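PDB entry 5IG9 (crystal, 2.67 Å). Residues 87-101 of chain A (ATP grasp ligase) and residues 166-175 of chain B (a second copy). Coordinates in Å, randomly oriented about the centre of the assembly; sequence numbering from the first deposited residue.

Chain A, residues 87-101: SQFREASLKECRLSI
Chain B 166-175: KMLSQFAIYG

What lies at the apolar centre of the contact? Ala92(A), on a helix that spans 87-101 and runs on beyond it, points its CB toward chain B and sets it over one face of the Phe171(B) ring, 4.0 Å from the ring centroid and 10° off the normal. The alanine carries nothing beyond CB, and the face lies close to the helix, with Ala92(A) CA 6.8 Å from Phe171(B) CA. Phe171(B) is extended (phi/psi -164/-177), with chi1 p at 60° and chi2 88°. Beside it, Ala92(A) CB lies 4.4 Å from Ile173(B) CD1, and Phe89(A), chi1 m and chi2 -12°, brings CE1 to 3.5 Å from Ile173(B) CG1, which meets the ring at its edge. Ile173(B) has chi1 -90° and chi2 p.

How do the two backbones run past each other? The helix, with phi near -67 and psi near -39, carries i to i-4 hydrogen bonds such as Glu96(A) N to Ala92(A) O, 3.1 Å. The chain B stretch is mostly loop or turn, with a short strand at 173-174, and passes antiparallel to it: Gln88(A) pairs with Ile173(B) at a CA-CA distance of 6.4 Å, and Glu96(A) with Ser169(B) at 5.5 Å. The apolar surface resumes about two turns beyond Ala92(A), where Leu99(A) (m, t) places CD1 3.6 Å from Ser169(B) CA and CB 4.3 Å from CB of Leu168(B), also m, t.

What does Glu96(A) do at the loop? Its CA-to-CB bond points sideways, but chi1 t and chi2 p bring the carboxylate to the loop. Glu96(A) OE2 accepts from Leu168(B) N at 2.8 Å and 167°, while Glu96(A) OE1 accepts from Ser169(B) N at 3.0 Å and 152° and from Ser169(B) OG at 2.8 Å, the serine being p. One carboxylate thus gathers two successive amides and a hydroxyl. The turn at Leu168(B) (-70/-29), followed by Ser169(B) (-94/163), presents these donors together. Met167(B), all m, lays CE 3.3 Å from Glu96(A) OE1.

What closes the edges? At the helix start, Gln88(A), chi1 m, chi2 -139° and chi3 78°, donates from NE2 to Tyr174(B) O at 2.8 Å; the 124° angle makes this bond weak. Gln88(A) OE1 lies at the edge of the Tyr174(B) ring, 4.0 Å from Tyr174(B) CD2. Lys95(A), t, t, t, p, runs its aliphatic chain along the loop, with CG 3.9 Å from Ser169(B) CB and CE 3.9 Å from Gln170(B) O.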

ATOM      1  N   SER A  87      13.010  19.848  -1.404  1.00 85.13           N
ATOM      2  CA  SER A  87      12.869  18.396  -1.452  1.00 85.04           C
ATOM      3  C   SER A  87      12.133  17.855  -0.234  1.00 81.36           C
ATOM      4  O   SER A  87      11.438  16.838  -0.338  1.00 74.07           O
ATOM      5  CB  SER A  87      14.241  17.735  -1.573  1.00 87.16           C
ATOM      6  OG  SER A  87      14.849  17.600  -0.301  1.00 86.32           O
ATOM      7  N   GLN A  88      12.272  18.502   0.924  1.00 83.36           N
ATOM      8  CA  GLN A  88      11.538  18.046   2.100  1.00 82.21           C
ATOM      9  C   GLN A  88      10.047  18.323   1.959  1.00 81.61           C
ATOM     10  O   GLN A  88       9.217  17.467   2.288  1.00 84.04           O
ATOM     11  CB  GLN A  88      12.092  18.703   3.362  1.00 78.44           C
ATOM     12  CG  GLN A  88      13.432  18.147   3.806  1.00 80.12           C
ATOM     13  CD  GLN A  88      13.513  17.967   5.310  1.00 79.90           C
ATOM     14  OE1 GLN A  88      12.968  17.011   5.863  1.00 77.29           O
ATOM     15  NE2 GLN A  88      14.191  18.891   5.981  1.00 80.08           N
ATOM     16  N   PHE A  89       9.686  19.510   1.466  1.00 73.82           N
ATOM     17  CA  PHE A  89       8.277  19.821   1.257  1.00 76.87           C
ATOM     18  C   PHE A  89       7.693  19.021   0.101  1.00 79.17           C
ATOM     19  O   PHE A  89       6.507  18.670   0.129  1.00 81.63           O
ATOM     20  CB  PHE A  89       8.092  21.318   1.002  1.00 81.42           C
ATOM     21  CG  PHE A  89       8.337  22.184   2.210  1.00 84.13           C
ATOM     22  CD1 PHE A  89       8.451  21.632   3.477  1.00 85.32           C
ATOM     23  CD2 PHE A  89       8.440  23.558   2.073  1.00 86.62           C
ATOM     24  CE1 PHE A  89       8.672  22.441   4.583  1.00 87.98           C
ATOM     25  CE2 PHE A  89       8.658  24.368   3.172  1.00 89.56           C
ATOM     26  CZ  PHE A  89       8.775  23.809   4.428  1.00 87.83           C
ATOM     27  N   ARG A  90       8.502  18.723  -0.917  1.00 76.25           N
ATOM     28  CA  ARG A  90       8.000  17.994  -2.077  1.00 72.46           C
ATOM     29  C   ARG A  90       7.654  16.554  -1.720  1.00 70.01           C
ATOM     30  O   ARG A  90       6.611  16.040  -2.137  1.00 69.35           O
ATOM     31  CB  ARG A  90       9.029  18.028  -3.207  1.00 72.26           C
ATOM     32  CG  ARG A  90       8.439  17.765  -4.581  1.00 72.54           C
ATOM     33  CD  ARG A  90       9.500  17.287  -5.561  1.00 74.06           C
ATOM     34  NE  ARG A  90       9.055  17.412  -6.947  1.00 77.93           N
ATOM     35  CZ  ARG A  90       8.236  16.559  -7.553  1.00 83.25           C
ATOM     36  NH1 ARG A  90       7.759  15.510  -6.897  1.00 83.57           N
ATOM     37  NH2 ARG A  90       7.888  16.757  -8.817  1.00 81.29           N
ATOM     38  N   GLU A  91       8.520  15.882  -0.960  1.00 65.75           N
ATOM     39  CA  GLU A  91       8.233  14.506  -0.570  1.00 70.88           C
ATOM     40  C   GLU A  91       7.022  14.439   0.352  1.00 65.75           C
ATOM     41  O   GLU A  91       6.206  13.515   0.252  1.00 66.44           O
ATOM     42  CB  GLU A  91       9.459  13.879   0.098  1.00 76.11           C
ATOM     43  CG  GLU A  91      10.667  13.725  -0.818  1.00 80.57           C
ATOM     44  CD  GLU A  91      10.338  13.002  -2.112  1.00 86.89           C
ATOM     45  OE1 GLU A  91      10.069  13.681  -3.126  1.00 99.02           O
ATOM     46  OE2 GLU A  91      10.342  11.752  -2.115  1.00 84.62           O
ATOM     47  N   ALA A  92       6.883  15.420   1.247  1.00 73.05           N
ATOM     48  CA  ALA A  92       5.737  15.449   2.151  1.00 69.51           C
ATOM     49  C   ALA A  92       4.449  15.769   1.401  1.00 67.25           C
ATOM     50  O   ALA A  92       3.383  15.239   1.732  1.00 63.83           O
ATOM     51  CB  ALA A  92       5.977  16.466   3.265  1.00 68.76           C
ATOM     52  N   SER A  93       4.530  16.642   0.394  1.00 64.66           N
ATOM     53  CA  SER A  93       3.356  16.958  -0.412  1.00 64.16           C
ATOM     54  C   SER A  93       2.892  15.747  -1.211  1.00 64.42           C
ATOM     55  O   SER A  93       1.685  15.516  -1.349  1.00 64.06           O
ATOM     56  CB  SER A  93       3.660  18.130  -1.344  1.00 67.41           C
ATOM     57  OG  SER A  93       2.551  18.427  -2.174  1.00 69.80           O
ATOM     58  N   LEU A  94       3.834  14.968  -1.749  1.00 65.23           N
ATOM     59  CA  LEU A  94       3.466  13.767  -2.491  1.00 61.41           C
ATOM     60  C   LEU A  94       2.700  12.791  -1.608  1.00 64.71           C
ATOM     61  O   LEU A  94       1.680  12.229  -2.020  1.00 67.40           O
ATOM     62  CB  LEU A  94       4.714  13.097  -3.065  1.00 58.76           C
ATOM     63  CG  LEU A  94       5.434  13.794  -4.217  1.00 57.77           C
ATOM     64  CD1 LEU A  94       6.697  13.036  -4.603  1.00 56.18           C
ATOM     65  CD2 LEU A  94       4.511  13.933  -5.410  1.00 57.10           C
ATOM     66  N   LYS A  95       3.180  12.580  -0.383  1.00 53.95           N
ATOM     67  CA  LYS A  95       2.524  11.644   0.521  1.00 57.53           C
ATOM     68  C   LYS A  95       1.144  12.140   0.937  1.00 56.97           C
ATOM     69  O   LYS A  95       0.234  11.331   1.144  1.00 53.17           O
ATOM     70  CB  LYS A  95       3.409  11.404   1.744  1.00 63.21           C
ATOM     71  CG  LYS A  95       2.916  10.316   2.678  1.00 74.03           C
ATOM     72  CD  LYS A  95       3.986   9.956   3.695  1.00 84.51           C
ATOM     73  CE  LYS A  95       3.443   9.019   4.761  1.00 88.97           C
ATOM     74  NZ  LYS A  95       2.850   7.783   4.180  1.00 84.04           N
ATOM     75  N   GLU A  96       0.968  13.459   1.058  1.00 55.50           N
ATOM     76  CA  GLU A  96      -0.348  13.997   1.390  1.00 55.60           C
ATOM     77  C   GLU A  96      -1.312  13.859   0.219  1.00 55.57           C
ATOM     78  O   GLU A  96      -2.486  13.523   0.410  1.00 53.33           O
ATOM     79  CB  GLU A  96      -0.226  15.461   1.815  1.00 54.39           C
ATOM     80  CG  GLU A  96      -1.533  16.093   2.268  1.00 57.10           C
ATOM     81  CD  GLU A  96      -1.966  15.624   3.644  1.00 56.22           C
ATOM     82  OE1 GLU A  96      -1.111  15.115   4.398  1.00 56.66           O
ATOM     83  OE2 GLU A  96      -3.164  15.767   3.968  1.00 53.35           O
ATOM     84  N   CYS A  97      -0.834  14.121  -1.000  1.00 61.45           N
ATOM     85  CA  CYS A  97      -1.673  13.953  -2.184  1.00 55.10           C
ATOM     86  C   CYS A  97      -2.097  12.502  -2.355  1.00 53.25           C
ATOM     87  O   CYS A  97      -3.263  12.215  -2.653  1.00 56.17           O
ATOM     88  CB  CYS A  97      -0.927  14.434  -3.428  1.00 53.52           C
ATOM     89  SG  CYS A  97      -0.553  16.193  -3.443  1.00 52.83           S
ATOM     90  N   ARG A  98      -1.159  11.572  -2.168  1.00 45.27           N
ATOM     91  CA  ARG A  98      -1.466  10.157  -2.348  1.00 44.57           C
ATOM     92  C   ARG A  98      -2.523   9.696  -1.352  1.00 43.60           C
ATOM     93  O   ARG A  98      -3.500   9.041  -1.726  1.00 40.87           O
ATOM     94  CB  ARG A  98      -0.188   9.326  -2.217  1.00 48.83           C
ATOM     95  CG  ARG A  98      -0.406   7.823  -2.284  1.00 52.01           C
ATOM     96  CD  ARG A  98       0.906   7.077  -2.120  1.00 55.58           C
ATOM     97  NE  ARG A  98       0.762   5.933  -1.227  1.00 58.76           N
ATOM     98  CZ  ARG A  98       0.484   4.699  -1.629  1.00 60.28           C
ATOM     99  NH1 ARG A  98       0.324   4.435  -2.920  1.00 65.51           N
ATOM    100  NH2 ARG A  98       0.371   3.724  -0.737  1.00 64.37           N
ATOM    101  N   LEU A  99      -2.355  10.049  -0.076  1.00 45.71           N
ATOM    102  CA  LEU A  99      -3.347   9.681   0.930  1.00 45.33           C
ATOM    103  C   LEU A  99      -4.701  10.325   0.656  1.00 45.47           C
ATOM    104  O   LEU A  99      -5.743   9.724   0.947  1.00 41.97           O
ATOM    105  CB  LEU A  99      -2.860  10.075   2.320  1.00 45.47           C
ATOM    106  CG  LEU A  99      -1.719   9.246   2.894  1.00 44.20           C
ATOM    107  CD1 LEU A  99      -1.406   9.754   4.276  1.00 47.50           C
ATOM    108  CD2 LEU A  99      -2.095   7.775   2.931  1.00 43.72           C
ATOM    109  N   SER A 100      -4.709  11.543   0.109  1.00 47.24           N
ATOM    110  CA  SER A 100      -5.967  12.232  -0.170  1.00 47.07           C
ATOM    111  C   SER A 100      -6.745  11.537  -1.279  1.00 46.72           C
ATOM    112  O   SER A 100      -7.938  11.246  -1.128  1.00 47.19           O
ATOM    113  CB  SER A 100      -5.702  13.688  -0.556  1.00 46.33           C
ATOM    114  OG  SER A 100      -4.929  14.361   0.418  1.00 46.76           O
ATOM    115  N   ILE A 101      -6.091  11.284  -2.414  1.00 44.49           N
ATOM    116  CA  ILE A 101      -6.791  10.702  -3.553  1.00 43.92           C
ATOM    117  C   ILE A 101      -7.124   9.242  -3.292  1.00 41.73           C
ATOM    118  O   ILE A 101      -8.153   8.742  -3.758  1.00 41.80           O
ATOM    119  CB  ILE A 101      -5.962  10.871  -4.839  1.00 45.84           C
ATOM    120  CG1 ILE A 101      -5.561  12.336  -5.018  1.00 48.08           C
ATOM    121  CG2 ILE A 101      -6.761  10.406  -6.045  1.00 49.95           C
ATOM    122  CD1 ILE A 101      -6.742  13.289  -5.073  1.00 48.67           C
TER
ATOM    123  N   LYS B 166      -5.354  20.207   9.291  1.00 45.14           N
ATOM    124  CA  LYS B 166      -4.487  19.106   9.679  1.00 46.48           C
ATOM    125  C   LYS B 166      -4.028  18.371   8.429  1.00 47.67           C
ATOM    126  O   LYS B 166      -4.647  18.465   7.365  1.00 48.94           O
ATOM    127  CB  LYS B 166      -5.189  18.149  10.644  1.00 48.34           C
ATOM    128  CG  LYS B 166      -6.345  17.377  10.026  1.00 50.65           C
ATOM    129  CD  LYS B 166      -7.076  16.568  11.088  1.00 57.85           C
ATOM    130  CE  LYS B 166      -8.261  15.804  10.514  1.00 62.94           C
ATOM    131  NZ  LYS B 166      -7.845  14.652   9.667  1.00 62.12           N
ATOM    132  N   MET B 167      -2.930  17.638   8.574  1.00 45.60           N
ATOM    133  CA  MET B 167      -2.378  16.827   7.501  1.00 50.30           C
ATOM    134  C   MET B 167      -2.833  15.385   7.670  1.00 49.94           C
ATOM    135  O   MET B 167      -2.871  14.863   8.789  1.00 52.48           O
ATOM    136  CB  MET B 167      -0.848  16.898   7.491  1.00 55.43           C
ATOM    137  CG  MET B 167      -0.282  18.265   7.139  1.00 59.85           C
ATOM    138  SD  MET B 167      -0.611  18.766   5.437  1.00 70.50           S
ATOM    139  CE  MET B 167       0.697  17.915   4.555  1.00 73.00           C
ATOM    140  N   LEU B 168      -3.197  14.747   6.555  1.00 50.09           N
ATOM    141  CA  LEU B 168      -3.552  13.335   6.611  1.00 47.66           C
ATOM    142  C   LEU B 168      -2.333  12.465   6.875  1.00 49.88           C
ATOM    143  O   LEU B 168      -2.452  11.397   7.484  1.00 50.20           O
ATOM    144  CB  LEU B 168      -4.230  12.906   5.313  1.00 46.93           C
ATOM    145  CG  LEU B 168      -5.638  13.442   5.053  1.00 45.15           C
ATOM    146  CD1 LEU B 168      -6.111  12.994   3.684  1.00 43.40           C
ATOM    147  CD2 LEU B 168      -6.597  12.979   6.138  1.00 45.36           C
ATOM    148  N   SER B 169      -1.159  12.910   6.442  1.00 55.47           N
ATOM    149  CA  SER B 169       0.056  12.120   6.531  1.00 57.58           C
ATOM    150  C   SER B 169       0.834  12.435   7.805  1.00 58.60           C
ATOM    151  O   SER B 169       0.613  13.450   8.470  1.00 62.80           O
ATOM    152  CB  SER B 169       0.940  12.365   5.306  1.00 61.44           C
ATOM    153  OG  SER B 169       1.205  13.747   5.139  1.00 67.73           O
ATOM    154  N   GLN B 170       1.750  11.531   8.140  1.00 64.87           N
ATOM    155  CA  GLN B 170       2.697  11.714   9.231  1.00 71.42           C
ATOM    156  C   GLN B 170       4.074  11.967   8.642  1.00 71.63           C
ATOM    157  O   GLN B 170       4.533  11.206   7.784  1.00 76.09           O
ATOM    158  CB  GLN B 170       2.736  10.490  10.146  1.00 77.38           C
ATOM    159  CG  GLN B 170       1.406  10.135  10.773  1.00 87.99           C
ATOM    160  CD  GLN B 170       1.537   9.085  11.859  1.00 94.42           C
ATOM    161  OE1 GLN B 170       2.643   8.720  12.260  1.00 89.81           O
ATOM    162  NE2 GLN B 170       0.402   8.592  12.343  1.00 98.30           N
ATOM    163  N   PHE B 171       4.729  13.026   9.100  1.00 76.59           N
ATOM    164  CA  PHE B 171       6.061  13.370   8.615  1.00 79.53           C
ATOM    165  C   PHE B 171       6.685  14.356   9.596  1.00 84.29           C
ATOM    166  O   PHE B 171       6.101  14.693  10.631  1.00 75.20           O
ATOM    167  CB  PHE B 171       6.008  13.944   7.197  1.00 75.28           C
ATOM    168  CG  PHE B 171       5.182  15.190   7.081  1.00 76.96           C
ATOM    169  CD1 PHE B 171       5.748  16.436   7.299  1.00 74.22           C
ATOM    170  CD2 PHE B 171       3.838  15.120   6.756  1.00 75.24           C
ATOM    171  CE1 PHE B 171       4.992  17.583   7.198  1.00 72.21           C
ATOM    172  CE2 PHE B 171       3.077  16.264   6.652  1.00 72.46           C
ATOM    173  CZ  PHE B 171       3.654  17.499   6.872  1.00 74.59           C
ATOM    174  N   ALA B 172       7.887  14.814   9.254  1.00 88.48           N
ATOM    175  CA  ALA B 172       8.581  15.830  10.033  1.00 88.93           C
ATOM    176  C   ALA B 172       9.596  16.516   9.133  1.00 90.56           C
ATOM    177  O   ALA B 172      10.342  15.845   8.414  1.00 81.75           O
ATOM    178  CB  ALA B 172       9.273  15.219  11.257  1.00 88.95           C
ATOM    179  N   ILE B 173       9.610  17.846   9.163  1.00 84.52           N
ATOM    180  CA  ILE B 173      10.589  18.640   8.431  1.00 89.00           C
ATOM    181  C   ILE B 173      11.715  18.994   9.389  1.00 93.55           C
ATOM    182  O   ILE B 173      11.477  19.549  10.469  1.00 89.22           O
ATOM    183  CB  ILE B 173       9.956  19.900   7.816  1.00 90.47           C
ATOM    184  CG1 ILE B 173       9.447  19.600   6.406  1.00 88.94           C
ATOM    185  CG2 ILE B 173      10.958  21.050   7.764  1.00 96.48           C
ATOM    186  CD1 ILE B 173       8.279  18.647   6.353  1.00 91.76           C
ATOM    187  N   TYR B 174      12.941  18.661   9.005  1.00 98.53           N
ATOM    188  CA  TYR B 174      14.123  18.937   9.811  1.00 97.18           C
ATOM    189  C   TYR B 174      14.769  20.220   9.301  1.00 93.68           C
ATOM    190  O   TYR B 174      15.285  20.264   8.179  1.00 91.15           O
ATOM    191  CB  TYR B 174      15.098  17.764   9.761  1.00 97.34           C
ATOM    192  CG  TYR B 174      14.514  16.473  10.293  1.00101.35           C
ATOM    193  CD1 TYR B 174      14.595  16.157  11.643  1.00104.07           C
ATOM    194  CD2 TYR B 174      13.880  15.573   9.447  1.00101.01           C
ATOM    195  CE1 TYR B 174      14.064  14.978  12.135  1.00103.50           C
ATOM    196  CE2 TYR B 174      13.346  14.391   9.930  1.00 99.51           C
ATOM    197  CZ  TYR B 174      13.441  14.100  11.274  1.00 99.06           C
ATOM    198  OH  TYR B 174      12.911  12.926  11.758  1.00 97.77           O
ATOM    199  N   GLY B 175      14.738  21.262  10.124  1.00101.77           N
ATOM    200  CA  GLY B 175      15.289  22.541   9.743  1.00104.40           C
ATOM    201  C   GLY B 175      16.805  22.501   9.651  1.00105.12           C
ATOM    202  O   GLY B 175      17.445  21.448   9.648  1.00108.74           O
TER